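Local coordinates for large adhesion protein (Lap) involved in biofilm formation (Marinobacter hydrocarbonoclasticus, PDB 6XI3), which takes part in biofilm formation as a calcium-binding RTX adhesin, whose tandem Ig-like repeats probably extend the molecule toward its target, at residues A[57-62]-A[100-105]; A[93-98]-A[119-124]; A[127-132]-A[197-202]; A[293-298]-A[305-310]; A[352-357]-A[379-384]. All blocks are in the same frame, centred on the assembly; numbering follows the deposited sequence.

Contact 1 of 5, residues A[57-62]-A[100-105]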
# COMPACT_ATOMS: atom_id res chain seq x y z
N GLU A 57 -4.34 -26.46 -72.54
CA GLU A 57 -5.48 -26.18 -71.65
C GLU A 57 -4.92 -25.51 -70.38
O GLU A 57 -3.68 -25.52 -70.21
CB GLU A 57 -6.26 -27.44 -71.33
CG GLU A 57 -6.96 -27.99 -72.57
CD GLU A 57 -7.95 -27.04 -73.21
OE1 GLU A 57 -8.77 -26.49 -72.47
OE2 GLU A 57 -7.86 -26.78 -74.43
N GLN A 58 -5.79 -24.91 -69.59
CA GLN A 58 -5.41 -24.12 -68.40
C GLN A 58 -5.80 -24.88 -67.13
O GLN A 58 -6.82 -25.63 -67.15
CB GLN A 58 -6.05 -22.73 -68.47
CG GLN A 58 -5.25 -21.78 -69.35
CD GLN A 58 -5.31 -22.14 -70.81
OE1 GLN A 58 -6.40 -22.16 -71.36
NE2 GLN A 58 -4.16 -22.40 -71.44
N VAL A 59 -4.98 -24.69 -66.09
CA VAL A 59 -5.28 -25.06 -64.69
C VAL A 59 -5.61 -23.78 -63.94
O VAL A 59 -4.77 -22.89 -63.92
CB VAL A 59 -4.12 -25.78 -64.01
CG1 VAL A 59 -4.49 -26.16 -62.59
CG2 VAL A 59 -3.65 -26.99 -64.80
N ALA A 60 -6.82 -23.67 -63.41
CA ALA A 60 -7.25 -22.52 -62.58
C ALA A 60 -6.77 -22.79 -61.16
O ALA A 60 -6.83 -23.95 -60.67
CB ALA A 60 -8.74 -22.33 -62.62
N ILE A 61 -6.28 -21.76 -60.49
CA ILE A 61 -5.70 -21.96 -59.15
C ILE A 61 -6.31 -20.91 -58.24
O ILE A 61 -6.43 -19.76 -58.67
CB ILE A 61 -4.18 -21.86 -59.23
CG1 ILE A 61 -3.60 -23.11 -59.88
CG2 ILE A 61 -3.60 -21.64 -57.84
CD1 ILE A 61 -2.29 -22.84 -60.50
N THR A 62 -6.68 -21.31 -57.04
CA THR A 62 -6.98 -20.34 -55.96
C THR A 62 -6.03 -20.60 -54.80
O THR A 62 -5.65 -21.78 -54.52
CB THR A 62 -8.45 -20.36 -55.54
OG1 THR A 62 -8.62 -21.67 -55.00
CG2 THR A 62 -9.40 -20.09 -56.70
N VAL A 100 -4.36 -24.15 -51.34
CA VAL A 100 -4.24 -24.08 -52.81
C VAL A 100 -5.30 -25.02 -53.36
O VAL A 100 -5.37 -26.17 -52.87
CB VAL A 100 -2.82 -24.46 -53.25
CG1 VAL A 100 -2.69 -24.39 -54.76
CG2 VAL A 100 -1.77 -23.61 -52.58
N GLU A 101 -6.15 -24.54 -54.27
CA GLU A 101 -7.12 -25.42 -55.00
C GLU A 101 -6.76 -25.32 -56.49
O GLU A 101 -6.61 -24.19 -56.98
CB GLU A 101 -8.58 -25.02 -54.80
CG GLU A 101 -9.14 -25.23 -53.39
CD GLU A 101 -9.25 -26.67 -52.88
OE1 GLU A 101 -9.36 -27.62 -53.72
OE2 GLU A 101 -9.22 -26.84 -51.62
N ALA A 102 -6.54 -26.46 -57.15
CA ALA A 102 -6.33 -26.47 -58.61
C ALA A 102 -7.54 -27.14 -59.26
O ALA A 102 -8.09 -28.06 -58.66
CB ALA A 102 -5.06 -27.18 -58.93
N SER A 103 -7.93 -26.68 -60.45
CA SER A 103 -9.05 -27.31 -61.20
C SER A 103 -8.73 -27.29 -62.68
O SER A 103 -8.09 -26.35 -63.19
CB SER A 103 -10.37 -26.67 -60.87
OG SER A 103 -10.44 -25.36 -61.40
N ALA A 104 -9.15 -28.33 -63.37
CA ALA A 104 -9.06 -28.39 -64.84
C ALA A 104 -10.11 -29.38 -65.33
O ALA A 104 -10.86 -29.96 -64.48
CB ALA A 104 -7.64 -28.76 -65.23
N GLN A 105 -10.21 -29.51 -66.64
CA GLN A 105 -11.12 -30.49 -67.28
C GLN A 105 -10.26 -31.44 -68.11
O GLN A 105 -9.38 -30.97 -68.85
CB GLN A 105 -12.17 -29.80 -68.16
CG GLN A 105 -13.15 -28.94 -67.36
CD GLN A 105 -12.59 -27.56 -67.09
OE1 GLN A 105 -11.97 -26.94 -67.95
NE2 GLN A 105 -12.75 -27.08 -65.85
O HOH W 1 -8.68 -27.45 -68.16
O HOH W 2 -9.33 -23.61 -58.86
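Thr62 and Glu101 are paired on the outward face of two antiparallel strands, their side chains crossing obliquely. Thr62 OG1 sits 3.4 Å from Glu101 CB, brought there by a chi1 of 64° that tucks the hydroxyl between the backbone N and the carbonyl carbon. It touches the root of the glutamate, whose chain bends at chi2 and carries the carboxylate away from 57-62. One pair along, on the same face, Ala60 CB faces Ser103 OG at 3.7 Å. The other face is apolar: Val59 reaches over with CG1, anti to its backbone N, to meet Ala102 CB at 3.8 Å, while Ile61 CG2 stands 4.2 Å from Val100 CG1. Beneath these side chains, Ala60 with Ser103 and Thr62 with Glu101 form hydrogen-bonded pairs. The bond from Thr62 N to Glu101 O (2.9 Å) is fairly straight at 163°, whereas that from Ala60 N to Ser103 O bends to 148°. Where direct pairing stops, a water donates to Gln58 O (2.8 Å) and accepts from Gln105 N (3.0 Å), bridging the two strands there. These are the two central strands of a four-stranded sheet, with 70-76 beyond the first and 111-120 beyond the second; Val59, Ile61, Val100 and Ala102 face strands 29-38 and 82-89 across the sandwich of this Ig-like domain.

Contact 2 of 5, residues A[93-98]-A[119-124]. With CA (calcium ion), chain E.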
# COMPACT_ATOMS: atom_id res chain seq x y z
N LEU A 93 -2.48 -11.70 -49.01
CA LEU A 93 -3.01 -12.70 -48.05
C LEU A 93 -2.46 -12.38 -46.66
O LEU A 93 -1.38 -11.75 -46.57
CB LEU A 93 -2.65 -14.12 -48.47
CG LEU A 93 -3.13 -14.51 -49.87
CD1 LEU A 93 -2.77 -15.95 -50.19
CD2 LEU A 93 -4.62 -14.28 -50.02
N VAL A 94 -3.19 -12.81 -45.64
CA VAL A 94 -2.75 -12.71 -44.23
C VAL A 94 -2.08 -14.02 -43.81
O VAL A 94 -2.32 -15.04 -44.45
CB VAL A 94 -3.90 -12.32 -43.28
CG1 VAL A 94 -4.45 -10.96 -43.66
CG2 VAL A 94 -5.00 -13.37 -43.20
N ASP A 95 -1.30 -13.94 -42.74
CA ASP A 95 -0.55 -15.08 -42.15
C ASP A 95 -1.52 -16.16 -41.68
O ASP A 95 -2.70 -15.86 -41.39
CB ASP A 95 0.39 -14.60 -41.03
CG ASP A 95 1.66 -13.91 -41.51
OD1 ASP A 95 1.80 -13.71 -42.76
OD2 ASP A 95 2.52 -13.61 -40.65
N GLY A 96 -0.99 -17.36 -41.55
CA GLY A 96 -1.72 -18.57 -41.14
C GLY A 96 -1.69 -19.59 -42.27
O GLY A 96 -0.75 -19.55 -43.10
N SER A 97 -2.70 -20.45 -42.31
CA SER A 97 -2.78 -21.55 -43.30
C SER A 97 -3.02 -20.95 -44.69
O SER A 97 -3.69 -19.92 -44.80
CB SER A 97 -3.86 -22.51 -42.94
OG SER A 97 -5.09 -21.79 -42.92
N LEU A 98 -2.47 -21.58 -45.71
CA LEU A 98 -2.79 -21.32 -47.13
C LEU A 98 -3.38 -22.60 -47.67
O LEU A 98 -2.74 -23.65 -47.46
CB LEU A 98 -1.52 -20.98 -47.92
CG LEU A 98 -0.78 -19.73 -47.47
CD1 LEU A 98 0.53 -19.59 -48.22
CD2 LEU A 98 -1.67 -18.51 -47.66
N ALA A 119 1.93 -22.79 -44.99
CA ALA A 119 1.77 -21.75 -43.95
C ALA A 119 2.47 -20.47 -44.44
O ALA A 119 3.51 -20.59 -45.12
CB ALA A 119 2.33 -22.28 -42.66
N LEU A 120 1.89 -19.30 -44.15
CA LEU A 120 2.46 -17.98 -44.44
C LEU A 120 2.79 -17.29 -43.11
O LEU A 120 1.91 -17.27 -42.21
CB LEU A 120 1.42 -17.16 -45.22
CG LEU A 120 1.81 -15.73 -45.59
CD1 LEU A 120 3.06 -15.69 -46.47
CD2 LEU A 120 0.66 -15.04 -46.31
N ASP A 121 4.01 -16.74 -43.00
CA ASP A 121 4.47 -15.97 -41.82
C ASP A 121 5.38 -14.84 -42.30
O ASP A 121 6.59 -14.95 -42.17
CB ASP A 121 5.11 -16.88 -40.78
CG ASP A 121 5.40 -16.15 -39.45
OD1 ASP A 121 4.93 -15.00 -39.24
OD2 ASP A 121 6.04 -16.77 -38.64
N ALA A 122 4.75 -13.88 -42.96
CA ALA A 122 5.37 -12.69 -43.56
C ALA A 122 5.38 -11.57 -42.52
O ALA A 122 6.09 -10.63 -42.78
CB ALA A 122 4.60 -12.27 -44.79
N THR A 123 4.58 -11.65 -41.45
CA THR A 123 4.46 -10.53 -40.46
C THR A 123 4.74 -11.04 -39.03
O THR A 123 4.11 -12.03 -38.60
CB THR A 123 3.10 -9.83 -40.58
OG1 THR A 123 2.89 -9.47 -41.94
CG2 THR A 123 3.00 -8.57 -39.75
N ALA A 124 5.69 -10.41 -38.33
CA ALA A 124 6.01 -10.73 -36.92
C ALA A 124 4.83 -10.29 -36.05
O ALA A 124 4.37 -9.16 -36.22
CB ALA A 124 7.30 -10.05 -36.47
CA CA E . 3.02 -14.01 -38.48
O HOH W 3 3.80 -14.30 -36.24
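Ala119 sets its CA against Gly96 O in a CH···O contact, next to its non-hydrogen-bonded antiparallel pairing with Ser97. Next comes Leu120, paired with Gly96 through two nearly straight bonds: Leu120 N gives to Gly96 O (2.9 Å, 171°) and Gly96 N to Leu120 O. The leucine side chain, with CG anti to the backbone N (chi1 179°), lies at about a right angle to Asp95, its CG 3.5 Å from Asp95 OD1; its CD2 packs 3.5 Å from Val94 O and its CB 4.0 Å from Leu98 CD1. Beyond this residue the pairing of the 96-105/111-120 hairpin gives way to a calcium site at the junction between successive Ig-like domains. Asp121 brings OD1 to the calcium at 2.3 Å. Ala122 then offers its N to Asp95 OD1 (3.0 Å), on the syn side but 28° out of the carboxylate plane. Thr123 does two jobs: its N gives to Asp95 OD2, again syn, while its carbonyl O binds the calcium. Asp95 is therefore gripped through both oxygens by successive backbone N-H groups, which fix the rotation of its carboxylate as OD2 meets the metal at 2.3 Å. A water completes the local ligands, and Asp149 and Asn205, from loops of the following domain, supply the rest.

Contact 3 of 5, residues A[127-132]-A[197-202]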
# COMPACT_ATOMS: atom_id res chain seq x y z
N LEU A 127 2.31 -7.09 -29.69
CA LEU A 127 1.21 -6.38 -29.00
C LEU A 127 1.85 -5.31 -28.12
O LEU A 127 2.92 -5.59 -27.59
CB LEU A 127 0.39 -7.39 -28.18
CG LEU A 127 -0.79 -6.80 -27.41
CD1 LEU A 127 -1.93 -7.80 -27.30
CD2 LEU A 127 -0.37 -6.35 -26.01
N THR A 128 1.21 -4.15 -28.02
CA THR A 128 1.54 -3.08 -27.05
C THR A 128 0.29 -2.85 -26.20
O THR A 128 -0.84 -3.07 -26.71
CB THR A 128 2.03 -1.79 -27.73
OG1 THR A 128 0.91 -1.18 -28.38
CG2 THR A 128 3.17 -2.02 -28.70
N VAL A 129 0.50 -2.47 -24.94
CA VAL A 129 -0.60 -1.92 -24.10
C VAL A 129 -0.07 -0.68 -23.39
O VAL A 129 1.11 -0.64 -23.04
CB VAL A 129 -1.12 -2.94 -23.10
CG1 VAL A 129 -0.10 -3.27 -22.02
CG2 VAL A 129 -2.42 -2.42 -22.50
N SER A 130 -0.93 0.31 -23.20
CA SER A 130 -0.51 1.56 -22.53
C SER A 130 -1.67 2.11 -21.71
O SER A 130 -2.84 2.05 -22.17
CB SER A 130 0.07 2.54 -23.53
OG SER A 130 -0.90 3.47 -23.94
N VAL A 131 -1.36 2.57 -20.50
CA VAL A 131 -2.35 3.21 -19.62
C VAL A 131 -2.53 4.64 -20.09
O VAL A 131 -1.57 5.39 -20.12
CB VAL A 131 -1.94 3.14 -18.15
CG1 VAL A 131 -2.92 3.94 -17.29
CG2 VAL A 131 -1.88 1.71 -17.70
N GLY A 132 -3.75 5.01 -20.46
CA GLY A 132 -4.05 6.40 -20.82
C GLY A 132 -4.18 7.23 -19.57
O GLY A 132 -3.55 8.31 -19.48
N VAL A 197 -0.60 -3.60 -15.41
CA VAL A 197 -1.59 -3.95 -16.47
C VAL A 197 -0.91 -4.92 -17.44
O VAL A 197 0.13 -4.55 -18.02
CB VAL A 197 -2.16 -2.70 -17.17
CG1 VAL A 197 -3.12 -3.08 -18.30
CG2 VAL A 197 -2.88 -1.81 -16.19
N GLU A 198 -1.46 -6.13 -17.58
CA GLU A 198 -0.96 -7.14 -18.53
C GLU A 198 -2.01 -7.37 -19.63
O GLU A 198 -3.22 -7.48 -19.30
CB GLU A 198 -0.62 -8.41 -17.76
CG GLU A 198 -0.21 -9.56 -18.65
CD GLU A 198 1.23 -9.49 -19.15
OE1 GLU A 198 2.09 -9.03 -18.36
OE2 GLU A 198 1.48 -9.88 -20.31
N ALA A 199 -1.56 -7.43 -20.89
CA ALA A 199 -2.42 -7.67 -22.07
C ALA A 199 -1.78 -8.76 -22.91
O ALA A 199 -0.54 -8.79 -22.99
CB ALA A 199 -2.64 -6.40 -22.86
N SER A 200 -2.61 -9.65 -23.46
CA SER A 200 -2.15 -10.81 -24.25
C SER A 200 -3.18 -11.16 -25.33
O SER A 200 -4.40 -10.92 -25.20
CB SER A 200 -1.81 -11.97 -23.34
OG SER A 200 -2.97 -12.51 -22.71
N ALA A 201 -2.68 -11.73 -26.41
CA ALA A 201 -3.53 -12.15 -27.55
C ALA A 201 -2.75 -13.22 -28.30
O ALA A 201 -1.68 -13.59 -27.82
CB ALA A 201 -3.89 -10.95 -28.38
N GLN A 202 -3.30 -13.71 -29.41
CA GLN A 202 -2.61 -14.73 -30.22
C GLN A 202 -2.49 -14.17 -31.64
O GLN A 202 -3.46 -13.60 -32.13
CB GLN A 202 -3.37 -16.06 -30.12
CG GLN A 202 -2.52 -17.26 -30.49
CD GLN A 202 -3.23 -18.58 -30.32
OE1 GLN A 202 -4.06 -19.00 -31.13
NE2 GLN A 202 -2.83 -19.27 -29.26
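Across the core of a beta-sandwich, strand 127-132 of one sheet faces strand 197-202 of the other, their short axes 7.4 Å apart at closest and running at 153°. They meet mainly through apolar side chains, and there is no hydrogen bond between them. Ala199 is at the centre: its methyl rises toward the branch point of Val129, CB to CB 3.8 Å, with both valine methyls only slightly farther off. Val129 CG1 occupies the position between backbone N and carbonyl carbon (chi1 68°), which leaves CG2 anti to the N, and the two methyls straddle that alanine CB. Leu127 comes in beside it as a fork. CD2 rests on Ala199 CB, while CD1 goes to Ala201 CB, each at 3.9 Å, so the isobutyl group bridges two small residues that point the same way. At the other end Val131 and Val197 approach obliquely, one methyl each, CG2 to CG2 at 4.0 Å. With only methyls at Ala199 and Ala201, Leu127 comes down onto the opposite backbone, CD2 3.9 Å from Ala199 O. Strand 126-135 is an edge of its three-stranded sheet, bonded to 140-148, and Tyr180 of strand 180-186 packs on Leu127, Val129 and Ala199; in the other sheet, 193-202 runs between 155-161 and 208-217.

Contact 4 of 5, residues A[293-298]-A[305-310]. With EDT ({[-(bis-carboxymethyl-amino)-ethyl]-carboxymethyl-amino}-acetic acid), chain I.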
# COMPACT_ATOMS: atom_id res chain seq x y z
N THR A 293 1.38 11.39 26.64
CA THR A 293 1.06 11.56 25.22
C THR A 293 1.48 10.30 24.48
O THR A 293 2.67 9.90 24.56
CB THR A 293 1.67 12.83 24.63
OG1 THR A 293 1.21 13.90 25.46
CG2 THR A 293 1.21 13.07 23.21
N VAL A 294 0.51 9.73 23.77
CA VAL A 294 0.69 8.53 22.94
C VAL A 294 0.65 9.00 21.50
O VAL A 294 -0.31 9.68 21.11
CB VAL A 294 -0.42 7.50 23.22
CG1 VAL A 294 -0.31 6.31 22.26
CG2 VAL A 294 -0.37 7.06 24.67
N GLU A 295 1.68 8.63 20.74
CA GLU A 295 1.70 8.83 19.29
C GLU A 295 1.83 7.48 18.60
O GLU A 295 2.54 6.60 19.14
CB GLU A 295 2.86 9.73 18.89
CG GLU A 295 3.00 9.79 17.37
CD GLU A 295 3.21 11.18 16.84
OE1 GLU A 295 4.35 11.66 16.96
OE2 GLU A 295 2.22 11.79 16.35
N ALA A 296 1.14 7.33 17.46
CA ALA A 296 1.14 6.12 16.61
C ALA A 296 1.42 6.57 15.17
O ALA A 296 0.84 7.58 14.76
CB ALA A 296 -0.18 5.41 16.72
N THR A 297 2.25 5.82 14.45
CA THR A 297 2.64 6.09 13.06
C THR A 297 2.69 4.77 12.29
O THR A 297 3.20 3.76 12.84
CB THR A 297 4.01 6.79 13.00
OG1 THR A 297 3.95 7.97 13.80
CG2 THR A 297 4.44 7.15 11.60
N ALA A 298 2.17 4.78 11.09
CA ALA A 298 2.26 3.66 10.13
C ALA A 298 2.57 4.26 8.77
O ALA A 298 2.67 5.50 8.67
CB ALA A 298 0.97 2.89 10.12
N ALA A 305 3.67 8.44 5.67
CA ALA A 305 3.50 8.25 7.13
C ALA A 305 2.14 8.82 7.52
O ALA A 305 1.84 9.95 7.14
CB ALA A 305 4.62 8.91 7.90
N VAL A 306 1.32 8.05 8.21
CA VAL A 306 0.04 8.52 8.79
C VAL A 306 0.15 8.36 10.30
O VAL A 306 0.67 7.32 10.76
CB VAL A 306 -1.15 7.76 8.23
CG1 VAL A 306 -1.40 8.20 6.79
CG2 VAL A 306 -0.94 6.26 8.33
N SER A 307 -0.32 9.37 11.02
CA SER A 307 -0.04 9.57 12.46
C SER A 307 -1.30 10.03 13.18
O SER A 307 -2.17 10.69 12.54
CB SER A 307 1.06 10.56 12.63
OG SER A 307 2.27 9.89 12.47
N ASP A 308 -1.33 9.78 14.49
CA ASP A 308 -2.31 10.39 15.42
C ASP A 308 -1.64 10.44 16.79
O ASP A 308 -0.61 9.76 17.01
CB ASP A 308 -3.66 9.66 15.38
CG ASP A 308 -4.77 10.40 16.10
OD1 ASP A 308 -4.66 11.64 16.22
OD2 ASP A 308 -5.77 9.74 16.51
N SER A 309 -2.19 11.23 17.68
CA SER A 309 -1.72 11.29 19.08
C SER A 309 -2.94 11.26 19.98
O SER A 309 -4.04 11.54 19.49
CB SER A 309 -0.87 12.49 19.30
OG SER A 309 -1.65 13.64 19.09
N ALA A 310 -2.78 10.85 21.24
CA ALA A 310 -3.90 10.82 22.21
C ALA A 310 -3.34 11.08 23.61
O ALA A 310 -2.16 10.82 23.82
CB ALA A 310 -4.58 9.49 22.14
O20 EDT I . -7.09 11.66 13.78
C5 EDT I . -7.16 11.59 12.53
O19 EDT I . -8.17 11.06 11.94
C4 EDT I . -6.03 12.26 11.74
N3 EDT I . -5.28 13.35 12.46
C2 EDT I . -6.14 14.39 13.12
C1 EDT I . -7.19 15.02 12.21
O18 EDT I . -8.42 14.99 12.56
O17 EDT I . -6.81 15.60 11.17
C6 EDT I . -4.38 14.07 11.54
C7 EDT I . -3.14 13.26 11.38
N8 EDT I . -2.01 14.17 11.17
C9 EDT I . -0.85 13.74 11.99
C10 EDT I . 0.26 14.76 12.09
O16 EDT I . 0.84 14.86 13.18
O15 EDT I . 0.60 15.42 11.08
C11 EDT I . -1.65 14.22 9.74
C12 EDT I . -0.72 13.10 9.29
O13 EDT I . -0.99 11.92 9.60
O14 EDT I . 0.28 13.36 8.58
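A chi1 of -56° at Thr297 and of -83° at Ser307 places each hydroxyl beside its own backbone N, and the two oxygens meet on the same sheet face, Thr297 OG1 to Ser307 OG 2.9 Å, in a hydrogen bond either could donate. Thr297 CG2 rests near Ala305 CB at 4.1 Å. Glu295 extends first and then bends at chi2, so that its chain runs along strand 305-310 past Asp308 O. The backbones below are a regular antiparallel hairpin, strands 290-299 and 305-314 of an Ig-like sheet, in which 305-314 is an outer strand. Three hydrogen-bonded pairs hold it: Val294 with Ala310, Ala296 with Asp308, Ala298 with Val306. The bond from Val294 N to Ala310 O is almost straight (2.9 Å, 176°). On the inner face Ala298 CB meets Val306 CG2 at 4.3 Å, and Leu224 and Val226 of the opposing strand 223-232 pack on the alanines. Ser307 N points outward from the hairpin and donates to O13 of a bound EDTA molecule at 3.0 Å. Asp308 sends OD2 to the backbone N of Val226, in the facing sheet.

Contact 5 of 5, residues A[352-357]-A[379-384]. With NA (sodium ion), chain H.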
# COMPACT_ATOMS: atom_id res chain seq x y z
N VAL A 352 6.18 26.83 53.17
CA VAL A 352 5.96 26.62 54.63
C VAL A 352 5.45 27.93 55.23
O VAL A 352 5.96 28.99 54.87
CB VAL A 352 7.23 26.13 55.33
CG1 VAL A 352 7.08 26.08 56.84
CG2 VAL A 352 7.67 24.77 54.81
N THR A 353 4.39 27.86 56.03
CA THR A 353 3.89 28.98 56.88
C THR A 353 3.96 28.54 58.34
O THR A 353 3.68 27.36 58.64
CB THR A 353 2.45 29.38 56.51
OG1 THR A 353 1.71 28.18 56.75
CG2 THR A 353 2.29 29.84 55.07
N ILE A 354 4.39 29.45 59.22
CA ILE A 354 4.30 29.27 60.69
C ILE A 354 3.42 30.42 61.17
O ILE A 354 3.80 31.56 60.91
CB ILE A 354 5.70 29.31 61.32
CG1 ILE A 354 6.62 28.28 60.65
CG2 ILE A 354 5.63 29.10 62.82
CD1 ILE A 354 8.03 28.77 60.56
N THR A 355 2.26 30.10 61.74
CA THR A 355 1.27 31.06 62.25
C THR A 355 1.29 31.00 63.79
O THR A 355 1.23 29.91 64.33
CB THR A 355 -0.09 30.77 61.63
OG1 THR A 355 0.18 30.71 60.22
CG2 THR A 355 -1.16 31.80 61.98
N ASP A 356 1.38 32.15 64.43
CA ASP A 356 1.30 32.26 65.91
C ASP A 356 -0.17 32.47 66.35
O ASP A 356 -1.06 32.47 65.48
CB ASP A 356 2.26 33.35 66.36
CG ASP A 356 1.79 34.76 66.10
OD1 ASP A 356 0.61 34.94 65.66
OD2 ASP A 356 2.59 35.68 66.37
N SER A 357 -0.41 32.62 67.65
CA SER A 357 -1.76 32.58 68.27
C SER A 357 -2.53 33.87 67.99
O SER A 357 -3.73 33.90 68.31
CB SER A 357 -1.70 32.30 69.76
OG SER A 357 -0.75 33.15 70.39
N VAL A 379 15.01 28.74 61.17
CA VAL A 379 13.99 29.69 60.64
C VAL A 379 13.67 30.73 61.73
O VAL A 379 13.32 30.34 62.87
CB VAL A 379 12.74 28.95 60.15
CG1 VAL A 379 11.64 29.91 59.75
CG2 VAL A 379 13.04 27.99 58.99
N ASP A 380 13.76 32.00 61.38
CA ASP A 380 13.57 33.15 62.31
C ASP A 380 12.09 33.34 62.59
O ASP A 380 11.35 33.62 61.65
CB ASP A 380 14.10 34.43 61.69
CG ASP A 380 14.12 35.59 62.66
OD1 ASP A 380 13.66 35.44 63.82
OD2 ASP A 380 14.63 36.61 62.25
N ILE A 381 11.68 33.15 63.84
CA ILE A 381 10.27 33.37 64.27
C ILE A 381 10.25 34.43 65.36
O ILE A 381 9.26 34.45 66.10
CB ILE A 381 9.60 32.06 64.70
CG1 ILE A 381 10.28 31.41 65.91
CG2 ILE A 381 9.52 31.10 63.52
CD1 ILE A 381 9.44 30.31 66.52
N SER A 382 11.27 35.28 65.42
CA SER A 382 11.33 36.42 66.36
C SER A 382 10.14 37.38 66.15
O SER A 382 9.86 38.15 67.07
CB SER A 382 12.66 37.15 66.32
OG SER A 382 12.91 37.67 65.02
N SER A 383 9.47 37.37 64.99
CA SER A 383 8.27 38.20 64.72
C SER A 383 7.01 37.57 65.31
O SER A 383 5.97 38.25 65.28
CB SER A 383 8.09 38.45 63.22
OG SER A 383 7.73 37.26 62.55
N LEU A 384 7.04 36.32 65.76
CA LEU A 384 5.83 35.65 66.32
C LEU A 384 5.78 35.90 67.83
O LEU A 384 6.83 36.19 68.41
CB LEU A 384 5.88 34.16 66.01
CG LEU A 384 5.98 33.82 64.52
CD1 LEU A 384 5.81 32.32 64.26
CD2 LEU A 384 4.94 34.61 63.73
NA NA H . 1.67 32.20 69.63
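Ile354 is the projecting knob, and its two branches go to different neighbours. CG2, anti to the backbone N, presses on Leu384 CD1 at 3.5 Å, the two side chains crossing at about a right angle. CD1 at the other branch enters the angle between Val379 CG1 (3.9 Å) and Ile381 CG2 (4.1 Å), where the valine comes obliquely and Ile381 roughly perpendicular. Leu384 in turn wedges between Ile354 and Asp356: its CD1 faces the isoleucine, while its CB lies 3.7 Å from Asp356 CB and its CD2 flanks the carboxylate. A type I turn from Ile381 to Leu384, closed by Leu384 N to Ile381 O at 2.9 Å, brings both residues round to the same side, against strand 352-356. Just before that turn Asp380 OD1 takes two bonds, from Ser382 N in an Asx turn and from Ser382 OG at 2.6 Å. This packing belongs to the end of an Ig-like beta-sandwich, with Val335 and Leu389 alongside. With CG between its backbone N and carbonyl carbon (chi1 75°), Asp356 holds OD2 3.2 Å from Leu384 CA. Backbone N-H groups take up its oxygens, OD1 by Thr358 and Asn360 and OD2 by Val385, while Ser357 OG binds a sodium ion with the carbonyls of Val385 and Asp388. These donors probably compensate the charge of the buried carboxylate lying against leucine; the nearby sodium may add to that balance.

From the N terminus, contact 1 closes a 37-residue loop by pairing the central strands 58-64 and 96-105 of the first four-stranded sheet. Contact 2 opens within that loop and ends after it, so the two cross; they share strand 96-105, and contact 2 carries its sheet to the calcium junction. The chain leaves the junction directly into strand 126-135, where contact 3 spans 64 residues to join the two sheets of the next sandwich. Contact 4 closes only a short hairpin in a later domain, and contact 5 joins strand 349-356 to the turn after 374-380 near the C-terminal end. Contacts 2 to 5 follow in series, contacts 1 and 5 lying about 138 Å apart between centres.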